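Local coordinates for protein Glp_546_48378_50642 (Giardia intestinalis, PDB 2QVW) that cleaves double-stranded RNA into the short duplexes of 21 to 23 base pairs that direct RNA interference against matching transcripts, at residues N375-P388 / K400-V412. Residues are numbered along the deposited sequence; the frame is centred on the assembly and turned at random.
Sequences NEALNYLVQTLGLP and KSKTWADMYEEIV. With MN (manganese (II) ion), chain P.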
loop_
_atom_site.group_PDB
_atom_site.type_symbol
_atom_site.label_atom_id
_atom_site.label_comp_id
_atom_site.label_asym_id
_atom_site.label_seq_id
_atom_site.Cartn_x
_atom_site.Cartn_y
_atom_site.Cartn_z
ATOM N N ASN A 375 -14.056 -9.047 -16.265
ATOM C CA ASN A 375 -12.737 -9.668 -16.142
ATOM C C ASN A 375 -12.061 -9.744 -17.502
ATOM O O ASN A 375 -10.883 -9.422 -17.633
ATOM C CB ASN A 375 -12.876 -11.069 -15.537
ATOM C CG ASN A 375 -11.555 -11.805 -15.422
ATOM O OD1 ASN A 375 -11.088 -12.424 -16.381
ATOM N ND2 ASN A 375 -10.948 -11.744 -14.244
ATOM N N GLU A 376 -12.802 -10.158 -18.520
ATOM C CA GLU A 376 -12.231 -10.253 -19.853
ATOM C C GLU A 376 -11.655 -8.911 -20.266
ATOM O O GLU A 376 -10.648 -8.849 -20.960
ATOM C CB GLU A 376 -13.294 -10.685 -20.860
ATOM C CG GLU A 376 -13.932 -12.023 -20.542
ATOM C CD GLU A 376 -14.982 -11.934 -19.455
ATOM O OE1 GLU A 376 -16.112 -11.511 -19.760
ATOM O OE2 GLU A 376 -14.679 -12.282 -18.299
ATOM N N ALA A 377 -12.292 -7.836 -19.820
ATOM C CA ALA A 377 -11.850 -6.498 -20.160
ATOM C C ALA A 377 -10.602 -6.098 -19.385
ATOM O O ALA A 377 -9.578 -5.771 -19.984
ATOM C CB ALA A 377 -12.979 -5.500 -19.907
ATOM N N LEU A 378 -10.687 -6.133 -18.055
ATOM C CA LEU A 378 -9.567 -5.751 -17.207
ATOM C C LEU A 378 -8.343 -6.590 -17.480
ATOM O O LEU A 378 -7.221 -6.100 -17.412
ATOM C CB LEU A 378 -9.938 -5.870 -15.735
ATOM C CG LEU A 378 -11.043 -4.956 -15.191
ATOM C CD1 LEU A 378 -11.031 -5.051 -13.667
ATOM C CD2 LEU A 378 -10.828 -3.512 -15.622
ATOM N N ASN A 379 -8.558 -7.862 -17.784
ATOM C CA ASN A 379 -7.458 -8.771 -18.082
ATOM C C ASN A 379 -6.718 -8.260 -19.313
ATOM O O ASN A 379 -5.601 -8.663 -19.589
ATOM C CB ASN A 379 -8.012 -10.174 -18.346
ATOM C CG ASN A 379 -6.942 -11.254 -18.272
ATOM O OD1 ASN A 379 -5.974 -11.229 -19.028
ATOM N ND2 ASN A 379 -7.117 -12.213 -17.355
ATOM N N TYR A 380 -7.356 -7.356 -20.045
ATOM C CA TYR A 380 -6.773 -6.781 -21.246
ATOM C C TYR A 380 -5.980 -5.521 -20.936
ATOM O O TYR A 380 -4.963 -5.244 -21.564
ATOM C CB TYR A 380 -7.876 -6.438 -22.251
ATOM C CG TYR A 380 -7.365 -5.598 -23.393
ATOM C CD1 TYR A 380 -6.553 -6.156 -24.376
ATOM C CD2 TYR A 380 -7.614 -4.227 -23.440
ATOM C CE1 TYR A 380 -5.993 -5.375 -25.373
ATOM C CE2 TYR A 380 -7.058 -3.434 -24.433
ATOM C CZ TYR A 380 -6.242 -4.017 -25.397
ATOM O OH TYR A 380 -5.640 -3.245 -26.369
ATOM N N LEU A 381 -6.481 -4.744 -19.983
ATOM C CA LEU A 381 -5.839 -3.497 -19.572
ATOM C C LEU A 381 -4.560 -3.838 -18.834
ATOM O O LEU A 381 -3.589 -3.091 -18.867
ATOM C CB LEU A 381 -6.760 -2.698 -18.642
ATOM C CG LEU A 381 -8.197 -2.455 -19.109
ATOM C CD1 LEU A 381 -8.927 -1.691 -18.030
ATOM C CD2 LEU A 381 -8.218 -1.687 -20.431
ATOM N N VAL A 382 -4.581 -4.984 -18.164
ATOM C CA VAL A 382 -3.434 -5.462 -17.409
ATOM C C VAL A 382 -2.343 -5.935 -18.368
ATOM O O VAL A 382 -1.148 -5.726 -18.122
ATOM C CB VAL A 382 -3.835 -6.624 -16.477
ATOM C CG1 VAL A 382 -2.614 -7.110 -15.700
ATOM C CG2 VAL A 382 -4.946 -6.167 -15.527
ATOM N N GLN A 383 -2.758 -6.587 -19.452
ATOM C CA GLN A 383 -1.819 -7.055 -20.464
ATOM C C GLN A 383 -1.156 -5.822 -21.054
ATOM O O GLN A 383 0.055 -5.773 -21.207
ATOM C CB GLN A 383 -2.557 -7.790 -21.574
ATOM C CG GLN A 383 -3.136 -9.123 -21.176
ATOM C CD GLN A 383 -2.065 -10.187 -20.960
ATOM O OE1 GLN A 383 -1.174 -10.362 -21.803
ATOM N NE2 GLN A 383 -2.152 -10.916 -19.837
ATOM N N THR A 384 -1.969 -4.826 -21.383
ATOM C CA THR A 384 -1.466 -3.591 -21.960
ATOM C C THR A 384 -0.585 -2.798 -20.997
ATOM O O THR A 384 0.218 -1.986 -21.424
ATOM C CB THR A 384 -2.633 -2.702 -22.466
ATOM O OG1 THR A 384 -3.643 -2.608 -21.457
ATOM C CG2 THR A 384 -3.249 -3.298 -23.717
ATOM N N LEU A 385 -0.724 -3.037 -19.700
ATOM C CA LEU A 385 0.098 -2.327 -18.721
ATOM C C LEU A 385 1.445 -3.020 -18.525
ATOM O O LEU A 385 2.252 -2.603 -17.686
ATOM C CB LEU A 385 -0.620 -2.238 -17.371
ATOM C CG LEU A 385 -1.739 -1.213 -17.247
ATOM C CD1 LEU A 385 -2.403 -1.354 -15.899
ATOM C CD2 LEU A 385 -1.167 0.182 -17.420
ATOM N N GLY A 386 1.680 -4.081 -19.295
ATOM C CA GLY A 386 2.923 -4.827 -19.185
ATOM C C GLY A 386 3.211 -5.312 -17.778
ATOM O O GLY A 386 4.376 -5.389 -17.381
ATOM N N LEU A 387 2.159 -5.647 -17.026
ATOM C CA LEU A 387 2.297 -6.117 -15.641
ATOM C C LEU A 387 2.621 -7.599 -15.515
ATOM O O LEU A 387 3.420 -7.993 -14.679
ATOM C CB LEU A 387 1.022 -5.807 -14.860
ATOM C CG LEU A 387 0.816 -4.331 -14.512
ATOM C CD1 LEU A 387 -0.596 -4.100 -14.018
ATOM C CD2 LEU A 387 1.835 -3.924 -13.464
ATOM N N PRO A 388 1.987 -8.442 -16.340
ATOM C CA PRO A 388 2.237 -9.883 -16.301
ATOM C C PRO A 388 3.730 -10.250 -16.271
ATOM O O PRO A 388 4.145 -11.152 -15.535
ATOM C CB PRO A 388 1.548 -10.371 -17.567
ATOM C CG PRO A 388 0.358 -9.489 -17.633
ATOM C CD PRO A 388 0.928 -8.125 -17.318
ATOM N N LYS A 400 -5.136 -20.711 -7.011
ATOM C CA LYS A 400 -5.584 -21.457 -8.187
ATOM C C LYS A 400 -6.572 -20.647 -9.027
ATOM O O LYS A 400 -6.653 -20.820 -10.247
ATOM C CB LYS A 400 -6.260 -22.761 -7.773
ATOM C CG LYS A 400 -5.384 -23.760 -7.035
ATOM C CD LYS A 400 -4.471 -24.526 -7.974
ATOM C CE LYS A 400 -3.937 -25.773 -7.284
ATOM N NZ LYS A 400 -3.015 -26.577 -8.136
ATOM N N SER A 401 -7.342 -19.785 -8.366
ATOM C CA SER A 401 -8.312 -18.942 -9.059
ATOM C C SER A 401 -7.695 -17.564 -9.263
ATOM O O SER A 401 -8.402 -16.569 -9.417
ATOM C CB SER A 401 -9.580 -18.789 -8.240
ATOM O OG SER A 401 -9.374 -17.795 -7.247
ATOM N N LYS A 402 -6.365 -17.527 -9.247
ATOM C CA LYS A 402 -5.604 -16.296 -9.429
ATOM C C LYS A 402 -5.874 -15.790 -10.842
ATOM O O LYS A 402 -5.962 -16.575 -11.785
ATOM C CB LYS A 402 -4.104 -16.572 -9.229
ATOM C CG LYS A 402 -3.274 -15.360 -8.770
ATOM C CD LYS A 402 -3.493 -14.999 -7.292
ATOM C CE LYS A 402 -3.861 -13.521 -7.152
ATOM N NZ LYS A 402 -3.574 -12.977 -5.786
ATOM N N THR A 403 -5.984 -14.472 -10.977
ATOM C CA THR A 403 -6.297 -13.841 -12.256
ATOM C C THR A 403 -5.554 -12.537 -12.486
ATOM O O THR A 403 -5.282 -11.801 -11.553
ATOM C CB THR A 403 -7.803 -13.540 -12.322
ATOM O OG1 THR A 403 -8.525 -14.771 -12.456
ATOM C CG2 THR A 403 -8.123 -12.599 -13.474
ATOM N N TRP A 404 -5.241 -12.243 -13.737
ATOM C CA TRP A 404 -4.554 -11.002 -14.036
ATOM C C TRP A 404 -5.474 -9.896 -13.599
ATOM O O TRP A 404 -5.112 -9.029 -12.800
ATOM C CB TRP A 404 -4.332 -10.827 -15.539
ATOM C CG TRP A 404 -3.342 -11.741 -16.182
ATOM C CD1 TRP A 404 -3.319 -12.108 -17.495
ATOM C CD2 TRP A 404 -2.226 -12.391 -15.567
ATOM N NE1 TRP A 404 -2.260 -12.938 -17.738
ATOM C CE2 TRP A 404 -1.565 -13.120 -16.575
ATOM C CE3 TRP A 404 -1.703 -12.404 -14.269
ATOM C CZ2 TRP A 404 -0.419 -13.891 -16.312
ATOM C CZ3 TRP A 404 -0.560 -13.165 -14.009
ATOM C CH2 TRP A 404 0.073 -13.885 -15.028
ATOM N N ALA A 405 -6.690 -9.952 -14.127
ATOM C CA ALA A 405 -7.660 -8.908 -13.856
ATOM C C ALA A 405 -7.626 -8.415 -12.424
ATOM O O ALA A 405 -7.781 -7.222 -12.178
ATOM C CB ALA A 405 -9.045 -9.373 -14.212
ATOM N N ASP A 406 -7.413 -9.336 -11.487
ATOM C CA ASP A 406 -7.365 -9.014 -10.066
ATOM C C ASP A 406 -6.365 -7.909 -9.804
ATOM O O ASP A 406 -6.600 -7.018 -8.981
ATOM C CB ASP A 406 -6.945 -10.235 -9.250
ATOM C CG ASP A 406 -7.775 -11.454 -9.547
ATOM O OD1 ASP A 406 -7.497 -12.503 -8.923
ATOM O OD2 ASP A 406 -8.695 -11.362 -10.397
ATOM N N MET A 407 -5.236 -7.982 -10.501
ATOM C CA MET A 407 -4.187 -6.995 -10.332
ATOM C C MET A 407 -4.702 -5.581 -10.575
ATOM O O MET A 407 -4.327 -4.644 -9.868
ATOM C CB MET A 407 -3.012 -7.300 -11.267
ATOM C CG MET A 407 -2.153 -8.494 -10.837
ATOM S SD MET A 407 -0.576 -8.630 -11.739
ATOM C CE MET A 407 -0.784 -10.191 -12.500
ATOM N N TYR A 408 -5.575 -5.421 -11.563
ATOM C CA TYR A 408 -6.118 -4.104 -11.871
ATOM C C TYR A 408 -6.838 -3.518 -10.668
ATOM O O TYR A 408 -6.566 -2.398 -10.267
ATOM C CB TYR A 408 -7.089 -4.194 -13.038
ATOM C CG TYR A 408 -7.481 -2.846 -13.592
ATOM C CD1 TYR A 408 -6.735 -2.247 -14.606
ATOM C CD2 TYR A 408 -8.602 -2.167 -13.106
ATOM C CE1 TYR A 408 -7.096 -1.007 -15.127
ATOM C CE2 TYR A 408 -8.972 -0.931 -13.613
ATOM C CZ TYR A 408 -8.217 -0.355 -14.625
ATOM O OH TYR A 408 -8.579 0.868 -15.141
ATOM N N GLU A 409 -7.758 -4.291 -10.098
ATOM C CA GLU A 409 -8.537 -3.865 -8.942
ATOM C C GLU A 409 -7.640 -3.627 -7.732
ATOM O O GLU A 409 -7.911 -2.759 -6.904
ATOM C CB GLU A 409 -9.578 -4.932 -8.611
ATOM C CG GLU A 409 -10.439 -5.348 -9.791
ATOM C CD GLU A 409 -11.256 -6.598 -9.508
ATOM O OE1 GLU A 409 -10.671 -7.614 -9.074
ATOM O OE2 GLU A 409 -12.486 -6.571 -9.728
ATOM N N GLU A 410 -6.578 -4.415 -7.625
ATOM C CA GLU A 410 -5.632 -4.281 -6.531
ATOM C C GLU A 410 -4.964 -2.908 -6.642
ATOM O O GLU A 410 -4.935 -2.151 -5.680
ATOM C CB GLU A 410 -4.598 -5.397 -6.630
ATOM C CG GLU A 410 -3.764 -5.649 -5.379
ATOM C CD GLU A 410 -2.667 -4.627 -5.163
ATOM O OE1 GLU A 410 -2.243 -3.965 -6.133
ATOM O OE2 GLU A 410 -2.208 -4.498 -4.013
ATOM N N ILE A 411 -4.435 -2.590 -7.824
ATOM C CA ILE A 411 -3.790 -1.299 -8.055
ATOM C C ILE A 411 -4.751 -0.179 -7.684
ATOM O O ILE A 411 -4.373 0.780 -7.014
ATOM C CB ILE A 411 -3.382 -1.109 -9.544
ATOM C CG1 ILE A 411 -2.021 -1.746 -9.810
ATOM C CG2 ILE A 411 -3.312 0.382 -9.886
ATOM C CD1 ILE A 411 -1.978 -3.216 -9.557
ATOM N N VAL A 412 -5.993 -0.309 -8.144
ATOM C CA VAL A 412 -7.031 0.669 -7.867
ATOM C C VAL A 412 -7.198 0.783 -6.362
ATOM O O VAL A 412 -7.239 1.881 -5.826
ATOM C CB VAL A 412 -8.376 0.251 -8.517
ATOM C CG1 VAL A 412 -9.456 1.257 -8.193
ATOM C CG2 VAL A 412 -8.214 0.148 -10.016
HETATM MN MN MN P . -16.202 -11.554 -16.670
#
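Two rings of 400-412, those of Tyr408 and Trp404, lie against the side chains of 375-388. Leu378 covers one face of Tyr408 with its CD2, 3.9 Å from the ring centroid and displaced toward Tyr408 CD2 at the rim, a CH-pi contact over the face, the two side chains crossing at about a right angle. At the ring's edge sits Val382 CG2, while Leu381 CD1 approaches obliquely, 3.5 Å from Tyr408 CE1. With CG anti to the backbone N (chi1 -169°), Tyr408 sends its ring across helix 375-384, against Leu378 and Leu381, and its hydroxyl finds a hydrogen-bonding partner in Thr432.

Over one face of Trp404 lies Pro388, whose CG stands 4.2 Å from the five-membered ring's centroid, almost on its normal; proline is a compact, rigid aliphatic ring that can sit close over an indole face. Asn379 OD1 lies at the indole edge, 3.2 Å from Trp404 CD1, the amide plane turned 55° from the ring. The polar amide suits this partly exposed site, where its oxygen can meet the indole's C-H edge.

Where the helices come closest, Ala405 has just a methyl, so its CA can lie 4.2 Å from Asn379 CA; Leu378 CB meets that methyl at 3.9 Å. The axes cross at 78°, 7.6 Å apart. Past the crossing, Gly386, suited to positive phi, forms the Schellman motif that follows helix 375-384.

Both helices belong to the first RNase III domain. Asp406 and Glu409 are probably manganese ligands, as is Glu338 on helix 330-356, which Asp406 touches; Leu378 CD1 packs on the CG of Glu409. Helix 421-433 adds Phe428, Leu429 and Leu433 around Tyr408.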